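Local coordinates for protein pterin-4-alpha-carbinolamine dehydratase MoaB2 (Mycobacterium marinum, PDB 3RFQ) that probably acts in molybdenum cofactor biosynthesis as a MogA/MoaB-family protein expected to bind molybdopterin or a related pterin, at residues V90-V96 against S150-L156; R79-N83 against T111-L115. All blocks are in the same frame, centred on the assembly; numbering follows the deposited sequence.

Overall arrangement
Contact 1 joins two central parallel strands of a mixed sheet, 92-96 and 151-156, and contact 2 packs helix 75-87 against helix 107-114 over one face of that sheet. Their centres lie about 10 Å apart. The segments alternate along the chain, for helix 75-87 leads into strand 92-96, which leads on to helix 107-114. The two contacts meet where Leu82 CD2 packs 3.7 Å from Val93 CG1 and where Asn155 ND2 probably hydrogen-bonds Thr111 OG1 at 3.0 Å. The bound sodium ion, at Ser129 and Asp165, belongs to neither contact. The side chain of Leu156, in contact 1, is about 12 Å from this sodium ion.

Contact 1: residues V90-V96 against S150-L156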
ATOM      1  N   VAL C  90      27.585 -17.391   7.577  1.00 26.60           N
ATOM      2  CA  VAL C  90      26.184 -17.643   7.243  1.00 25.41           C
ATOM      3  C   VAL C  90      25.692 -16.475   6.357  1.00 24.37           C
ATOM      4  O   VAL C  90      26.073 -15.318   6.614  1.00 24.37           O
ATOM      5  CB  VAL C  90      25.352 -17.685   8.554  1.00 25.12           C
ATOM      6  CG1 VAL C  90      23.872 -17.756   8.282  1.00 23.72           C
ATOM      7  CG2 VAL C  90      25.814 -18.866   9.466  1.00 27.90           C
ATOM      8  N   ASP C  91      24.882 -16.751   5.331  1.00 22.26           N
ATOM      9  CA  ASP C  91      24.420 -15.662   4.449  1.00 21.35           C
ATOM     10  C   ASP C  91      23.221 -14.881   5.002  1.00 19.33           C
ATOM     11  O   ASP C  91      23.134 -13.665   4.805  1.00 18.63           O
ATOM     12  CB  ASP C  91      24.102 -16.157   3.028  1.00 20.95           C
ATOM     13  CG  ASP C  91      25.281 -16.839   2.380  1.00 24.22           C
ATOM     14  OD1 ASP C  91      26.295 -16.160   2.031  1.00 24.82           O
ATOM     15  OD2 ASP C  91      25.184 -18.068   2.230  1.00 25.48           O
ATOM     16  N   LEU C  92      22.314 -15.601   5.674  1.00 18.02           N
ATOM     17  CA  LEU C  92      21.052 -15.053   6.183  1.00 16.30           C
ATOM     18  C   LEU C  92      20.766 -15.538   7.592  1.00 16.97           C
ATOM     19  O   LEU C  92      20.661 -16.746   7.831  1.00 18.14           O
ATOM     20  CB  LEU C  92      19.880 -15.442   5.275  1.00 14.92           C
ATOM     21  CG  LEU C  92      18.469 -15.033   5.765  1.00 14.10           C
ATOM     22  CD1 LEU C  92      18.372 -13.522   6.076  1.00 11.23           C
ATOM     23  CD2 LEU C  92      17.374 -15.435   4.795  1.00 13.38           C
ATOM     24  N   VAL C  93      20.657 -14.605   8.527  1.00 16.71           N
ATOM     25  CA  VAL C  93      20.128 -14.917   9.848  1.00 16.66           C
ATOM     26  C   VAL C  93      18.707 -14.337   9.992  1.00 16.02           C
ATOM     27  O   VAL C  93      18.508 -13.143   9.813  1.00 15.61           O
ATOM     28  CB  VAL C  93      21.039 -14.394  10.989  1.00 17.40           C
ATOM     29  CG1 VAL C  93      20.437 -14.760  12.399  1.00 18.22           C
ATOM     30  CG2 VAL C  93      22.442 -14.964  10.856  1.00 15.76           C
ATOM     31  N   VAL C  94      17.741 -15.191  10.325  1.00 15.52           N
ATOM     32  CA  VAL C  94      16.402 -14.735  10.661  1.00 14.10           C
ATOM     33  C   VAL C  94      16.247 -15.026  12.152  1.00 15.18           C
ATOM     34  O   VAL C  94      16.380 -16.176  12.559  1.00 16.70           O
ATOM     35  CB  VAL C  94      15.335 -15.503   9.823  1.00 14.00           C
ATOM     36  CG1 VAL C  94      13.935 -15.103  10.209  1.00 12.81           C
ATOM     37  CG2 VAL C  94      15.543 -15.276   8.321  1.00 12.00           C
ATOM     38  N   SER C  95      16.029 -13.991  12.977  1.00 14.76           N
ATOM     39  CA  SER C  95      15.669 -14.187  14.394  1.00 14.62           C
ATOM     40  C   SER C  95      14.145 -14.075  14.540  1.00 14.03           C
ATOM     41  O   SER C  95      13.497 -13.422  13.738  1.00 11.77           O
ATOM     42  CB  SER C  95      16.371 -13.155  15.295  1.00 15.55           C
ATOM     43  OG  SER C  95      15.900 -11.828  15.058  1.00 15.96           O
ATOM     44  N   VAL C  96      13.583 -14.716  15.561  1.00 13.83           N
ATOM     45  CA  VAL C  96      12.157 -14.694  15.797  1.00 13.99           C
ATOM     46  C   VAL C  96      11.914 -14.330  17.259  1.00 15.50           C
ATOM     47  O   VAL C  96      12.412 -15.019  18.192  1.00 15.60           O
ATOM     48  CB  VAL C  96      11.510 -16.067  15.425  1.00 14.81           C
ATOM     49  CG1 VAL C  96      10.149 -16.254  16.079  1.00 17.98           C
ATOM     50  CG2 VAL C  96      11.313 -16.134  13.956  1.00 14.25           C
ATOM     51  N   SER C 150      29.420 -10.045   5.910  1.00 27.40           N
ATOM     52  CA  SER C 150      28.742 -10.473   4.687  1.00 26.68           C
ATOM     53  C   SER C 150      27.401 -11.174   4.960  1.00 23.83           C
ATOM     54  O   SER C 150      26.844 -11.847   4.088  1.00 22.73           O
ATOM     55  CB  SER C 150      29.669 -11.377   3.867  1.00 28.28           C
ATOM     56  OG  SER C 150      30.748 -10.601   3.387  1.00 33.15           O
ATOM     57  N   THR C 151      26.881 -10.984   6.169  1.00 22.27           N
ATOM     58  CA  THR C 151      25.671 -11.655   6.588  1.00 19.68           C
ATOM     59  C   THR C 151      24.488 -10.714   6.661  1.00 18.14           C
ATOM     60  O   THR C 151      24.550  -9.683   7.341  1.00 17.61           O
ATOM     61  CB  THR C 151      25.860 -12.323   7.973  1.00 20.31           C
ATOM     62  OG1 THR C 151      26.931 -13.284   7.899  1.00 22.35           O
ATOM     63  CG2 THR C 151      24.566 -13.025   8.423  1.00 18.24           C
ATOM     64  N   LEU C 152      23.406 -11.092   5.987  1.00 16.65           N
ATOM     65  CA  LEU C 152      22.117 -10.401   6.126  1.00 15.95           C
ATOM     66  C   LEU C 152      21.382 -10.916   7.379  1.00 14.74           C
ATOM     67  O   LEU C 152      21.221 -12.117   7.540  1.00 14.63           O
ATOM     68  CB  LEU C 152      21.258 -10.572   4.845  1.00 14.52           C
ATOM     69  CG  LEU C 152      19.793 -10.077   4.894  1.00 14.05           C
ATOM     70  CD1 LEU C 152      19.640  -8.537   5.113  1.00 10.58           C
ATOM     71  CD2 LEU C 152      19.012 -10.533   3.642  1.00 10.37           C
ATOM     72  N   VAL C 153      20.961 -10.010   8.261  1.00 14.52           N
ATOM     73  CA  VAL C 153      20.251 -10.364   9.504  1.00 14.59           C
ATOM     74  C   VAL C 153      18.905  -9.649   9.497  1.00 14.21           C
ATOM     75  O   VAL C 153      18.846  -8.446   9.282  1.00 14.92           O
ATOM     76  CB  VAL C 153      21.017  -9.851  10.747  1.00 15.90           C
ATOM     77  CG1 VAL C 153      20.265 -10.158  12.074  1.00 14.63           C
ATOM     78  CG2 VAL C 153      22.470 -10.385  10.762  1.00 16.44           C
ATOM     79  N   VAL C 154      17.838 -10.394   9.733  1.00 13.65           N
ATOM     80  CA  VAL C 154      16.473  -9.851   9.743  1.00 13.63           C
ATOM     81  C   VAL C 154      15.780 -10.278  11.029  1.00 13.33           C
ATOM     82  O   VAL C 154      15.805 -11.454  11.360  1.00 15.06           O
ATOM     83  CB  VAL C 154      15.686 -10.341   8.480  1.00 13.50           C
ATOM     84  CG1 VAL C 154      14.223  -9.811   8.488  1.00 11.66           C
ATOM     85  CG2 VAL C 154      16.435  -9.879   7.190  1.00 11.02           C
ATOM     86  N   ASN C 155      15.233  -9.338  11.798  1.00 13.62           N
ATOM     87  CA  ASN C 155      14.504  -9.684  13.021  1.00 13.41           C
ATOM     88  C   ASN C 155      13.033  -9.746  12.681  1.00 13.01           C
ATOM     89  O   ASN C 155      12.464  -8.764  12.193  1.00 12.68           O
ATOM     90  CB  ASN C 155      14.631  -8.620  14.124  1.00 14.38           C
ATOM     91  CG  ASN C 155      16.077  -8.230  14.488  1.00 15.35           C
ATOM     92  OD1 ASN C 155      16.317  -7.053  14.715  1.00 15.77           O
ATOM     93  ND2 ASN C 155      17.011  -9.199  14.617  1.00 11.91           N
ATOM     94  N   LEU C 156      12.389 -10.878  12.939  1.00 12.93           N
ATOM     95  CA  LEU C 156      10.914 -10.938  12.847  1.00 12.67           C
ATOM     96  C   LEU C 156      10.233 -11.006  14.225  1.00 14.22           C
ATOM     97  O   LEU C 156      10.812 -11.532  15.193  1.00 14.71           O
ATOM     98  CB  LEU C 156      10.492 -12.151  12.013  1.00 12.04           C
ATOM     99  CG  LEU C 156      11.075 -12.303  10.605  1.00 10.06           C
ATOM    100  CD1 LEU C 156      10.546 -13.612   9.968  1.00  9.92           C
ATOM    101  CD2 LEU C 156      10.729 -11.095   9.753  1.00  9.29           C
TER
HETATM  102  O   HOH W   1      13.396 -11.309  16.114  1.00  5.34           O
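Strand 92-96 runs parallel to strand 151-156, their directions only 14° apart, with Leu92 facing Leu152 and so on in order to Val96 and Leu156. Five backbone hydrogen bonds join segments 90-96 and 150-156, alternating in direction: Leu152 N gives to Asp91 O, Val93 N to Leu152 O (2.7 Å), Val154 N to Val93 O, Ser95 N to Val154 O, and Leu156 N to Ser95 O. The amides of Leu92 and Val94 belong to the other edge of their strand, where the backbone of both residues bonds strand 31-38. Weaker CA-H...O contacts supplement the pairing, as from Leu92 CA to Leu152 O at 3.2 Å.

Just ahead of strand 92-96, Val90 O accepts from Thr151 OG1 over 2.6 Å, the hydroxyl approaching almost straight down the carbonyl bond. The torsion that holds OG1 beside its own backbone N (chi1 -60°) leaves CG2 to pack on Val93 CG2 at 3.8 Å, which suits a residue both polar and branched.

Ser95 and Asn155 form a buried polar pair on the face that also carries Val93 and Val153. Asn155 ND2 donates to Ser95 OG (2.9 Å), the hydroxyl oxygen standing 20° out of the amide plane of Asn155, and probably hydrogen-bonds Thr111 OG1 as well, while Asn155 OD1 accepts from Leu144 N. Ser95 OG in turn donates to a water at 2.8 Å, and the water donates to Leu156 O. On the other face Leu92 and Leu152 lie side by side, and Val94 CG1 meets Leu156 CD1 at 3.7 Å; helix 51-60 covers Leu92 and Val94, helix 160-180 Leu152 and Val154.

Valines, branched at CB, and leucines suit this sheet centre, packed between helices as in the alpha/beta fold of MogA-like proteins. The chemistry implies strands held by backbone hydrogen bonds and covered by mostly apolar side chains, with the buried Ser95-Asn155 pair satisfied by Leu144, Thr111 and the water.

Contact 2: residues R79-N83 against T111-L115; sequences RNALN and TREIL
Helix 75-87 and helix 107-114 bring the CA atoms of Asn83 and Ile114 to 7.1 Å, and those of Arg79 and Thr111 nearer still, to 6.6 Å. No hydrogen bond crosses between the two segments. Ile114 is the main wedge. Its CG1 sits between backbone N and carbonyl carbon (chi1 61°) and reaches to 4.1 Å from Leu82 CD1, while CG2 lies against Asn83 OD1 at 3.1 Å and alongside Arg79 CG at 3.8 Å. This branched residue thus fills two directions at once.

Leu82 points toward the other helix and crosses Thr111 at about a right angle, its CD1 3.7 Å from Thr111 OG1. That hydroxyl is hydrogen-bonded to Thr107 O, within its own helix. Both Leu82 and Thr111 also rest on Val153 of the sheet.

Toward the more open side, the long Arg79 chain bends at chi3 (-77°) and brings its guanidinium obliquely against the aliphatic CB and CG of Glu113, NH2 standing 3.3 Å from Glu113 CG. The carboxylate is turned away, with Glu113 OE1 5.1 Å from Arg79 NH2, and the salt bridge of Arg79 goes instead to Glu75 of its own helix. Arg79 NE is buried here with no partner in the model.

Side-chain packing, with no hydrogen bond or salt bridge between the segments, therefore holds these helices together; any attraction between Arg79 and Glu113 is probably modest.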
ATOM      1  N   ARG C  79      23.108 -11.188  21.156  1.00 27.74           N
ATOM      2  CA  ARG C  79      24.275 -10.637  20.472  1.00 28.61           C
ATOM      3  C   ARG C  79      25.349 -11.696  20.183  1.00 29.35           C
ATOM      4  O   ARG C  79      25.916 -11.750  19.081  1.00 29.46           O
ATOM      5  CB  ARG C  79      24.840  -9.507  21.316  1.00 30.36           C
ATOM      6  CG  ARG C  79      25.903  -8.676  20.658  1.00 32.32           C
ATOM      7  CD  ARG C  79      26.314  -7.559  21.620  1.00 34.76           C
ATOM      8  NE  ARG C  79      25.284  -6.512  21.615  1.00 35.97           N
ATOM      9  CZ  ARG C  79      24.908  -5.828  22.697  1.00 37.84           C
ATOM     10  NH1 ARG C  79      25.474  -6.103  23.878  1.00 37.37           N
ATOM     11  NH2 ARG C  79      23.946  -4.893  22.594  1.00 35.41           N
ATOM     12  N   ASN C  80      25.629 -12.545  21.166  1.00 30.43           N
ATOM     13  CA  ASN C  80      26.577 -13.640  20.954  1.00 30.77           C
ATOM     14  C   ASN C  80      26.128 -14.635  19.888  1.00 29.00           C
ATOM     15  O   ASN C  80      26.961 -15.113  19.120  1.00 29.84           O
ATOM     16  CB  ASN C  80      26.894 -14.378  22.256  1.00 32.38           C
ATOM     17  CG  ASN C  80      27.799 -13.575  23.179  1.00 36.88           C
ATOM     18  OD1 ASN C  80      28.108 -12.403  22.916  1.00 39.13           O
ATOM     19  ND2 ASN C  80      28.234 -14.204  24.282  1.00 40.66           N
ATOM     20  N   ALA C  81      24.841 -14.971  19.856  1.00 26.74           N
ATOM     21  CA  ALA C  81      24.346 -15.896  18.844  1.00 25.40           C
ATOM     22  C   ALA C  81      24.512 -15.296  17.439  1.00 24.52           C
ATOM     23  O   ALA C  81      24.875 -15.999  16.494  1.00 24.04           O
ATOM     24  CB  ALA C  81      22.894 -16.259  19.106  1.00 23.64           C
ATOM     25  N   LEU C  82      24.264 -13.994  17.311  1.00 24.36           N
ATOM     26  CA  LEU C  82      24.379 -13.333  16.021  1.00 24.08           C
ATOM     27  C   LEU C  82      25.811 -13.212  15.559  1.00 25.54           C
ATOM     28  O   LEU C  82      26.079 -13.420  14.367  1.00 25.78           O
ATOM     29  CB  LEU C  82      23.716 -11.954  16.016  1.00 23.44           C
ATOM     30  CG  LEU C  82      22.230 -11.901  16.361  1.00 22.29           C
ATOM     31  CD1 LEU C  82      21.830 -10.444  16.624  1.00 21.62           C
ATOM     32  CD2 LEU C  82      21.393 -12.547  15.260  1.00 20.28           C
ATOM     33  N   ASN C  83      26.720 -12.868  16.477  1.00 27.28           N
ATOM     34  CA  ASN C  83      28.137 -12.706  16.154  1.00 28.58           C
ATOM     35  C   ASN C  83      28.745 -14.026  15.666  1.00 29.51           C
ATOM     36  O   ASN C  83      29.509 -14.056  14.693  1.00 29.81           O
ATOM     37  CB  ASN C  83      28.934 -12.178  17.352  1.00 30.64           C
ATOM     38  CG  ASN C  83      28.929 -10.635  17.462  1.00 32.16           C
ATOM     39  OD1 ASN C  83      28.769  -9.916  16.466  1.00 33.30           O
ATOM     40  ND2 ASN C  83      29.147 -10.129  18.682  1.00 32.43           N
ATOM     41  N   THR C 111      20.640  -6.435  18.082  1.00 21.89           N
ATOM     42  CA  THR C 111      20.943  -6.478  16.651  1.00 20.85           C
ATOM     43  C   THR C 111      21.675  -5.212  16.177  1.00 22.47           C
ATOM     44  O   THR C 111      22.661  -5.293  15.446  1.00 22.98           O
ATOM     45  CB  THR C 111      19.670  -6.751  15.848  1.00 19.18           C
ATOM     46  OG1 THR C 111      19.137  -8.002  16.294  1.00 18.23           O
ATOM     47  CG2 THR C 111      19.953  -6.808  14.331  1.00 16.86           C
ATOM     48  N   ARG C 112      21.219  -4.051  16.617  1.00 23.65           N
ATOM     49  CA  ARG C 112      21.804  -2.781  16.164  1.00 26.36           C
ATOM     50  C   ARG C 112      23.321  -2.734  16.348  1.00 27.85           C
ATOM     51  O   ARG C 112      24.028  -2.199  15.501  1.00 28.52           O
ATOM     52  CB  ARG C 112      21.178  -1.600  16.923  1.00 27.10           C
ATOM     53  CG  ARG C 112      21.444  -0.227  16.290  1.00 31.08           C
ATOM     54  CD  ARG C 112      20.604   0.864  16.982  1.00 37.39           C
ATOM     55  NE  ARG C 112      19.151   0.703  16.787  1.00 39.26           N
ATOM     56  CZ  ARG C 112      18.255   0.463  17.751  1.00 40.92           C
ATOM     57  NH1 ARG C 112      18.626   0.344  19.024  1.00 42.87           N
ATOM     58  NH2 ARG C 112      16.973   0.346  17.440  1.00 38.67           N
ATOM     59  N   GLU C 113      23.793  -3.294  17.459  1.00 28.85           N
ATOM     60  CA  GLU C 113      25.207  -3.280  17.825  1.00 31.60           C
ATOM     61  C   GLU C 113      26.106  -4.013  16.850  1.00 30.96           C
ATOM     62  O   GLU C 113      27.244  -3.602  16.614  1.00 32.06           O
ATOM     63  CB  GLU C 113      25.397  -3.888  19.210  1.00 33.12           C
ATOM     64  CG  GLU C 113      25.198  -2.906  20.318  1.00 37.83           C
ATOM     65  CD  GLU C 113      26.076  -1.675  20.144  1.00 43.93           C
ATOM     66  OE1 GLU C 113      27.326  -1.822  20.264  1.00 44.76           O
ATOM     67  OE2 GLU C 113      25.502  -0.580  19.876  1.00 44.90           O
ATOM     68  N   ILE C 114      25.597  -5.103  16.295  1.00 29.11           N
ATOM     69  CA  ILE C 114      26.388  -5.893  15.377  1.00 28.97           C
ATOM     70  C   ILE C 114      26.190  -5.527  13.899  1.00 28.00           C
ATOM     71  O   ILE C 114      26.971  -5.990  13.079  1.00 29.05           O
ATOM     72  CB  ILE C 114      26.225  -7.405  15.626  1.00 28.38           C
ATOM     73  CG1 ILE C 114      24.782  -7.860  15.431  1.00 26.77           C
ATOM     74  CG2 ILE C 114      26.637  -7.724  17.032  1.00 30.54           C
ATOM     75  CD1 ILE C 114      24.487  -8.382  14.078  1.00 26.47           C
ATOM     76  N   LEU C 115      25.191  -4.707  13.552  1.00 26.41           N
ATOM     77  CA  LEU C 115      24.999  -4.318  12.139  1.00 25.24           C
ATOM     78  C   LEU C 115      26.048  -3.325  11.619  1.00 27.11           C
ATOM     79  O   LEU C 115      26.398  -2.378  12.313  1.00 27.93           O
ATOM     80  CB  LEU C 115      23.600  -3.775  11.904  1.00 23.29           C
ATOM     81  CG  LEU C 115      22.419  -4.751  12.018  1.00 21.55           C
ATOM     82  CD1 LEU C 115      21.120  -3.988  11.752  1.00 19.48           C
ATOM     83  CD2 LEU C 115      22.568  -5.955  11.080  1.00 16.58           C
TER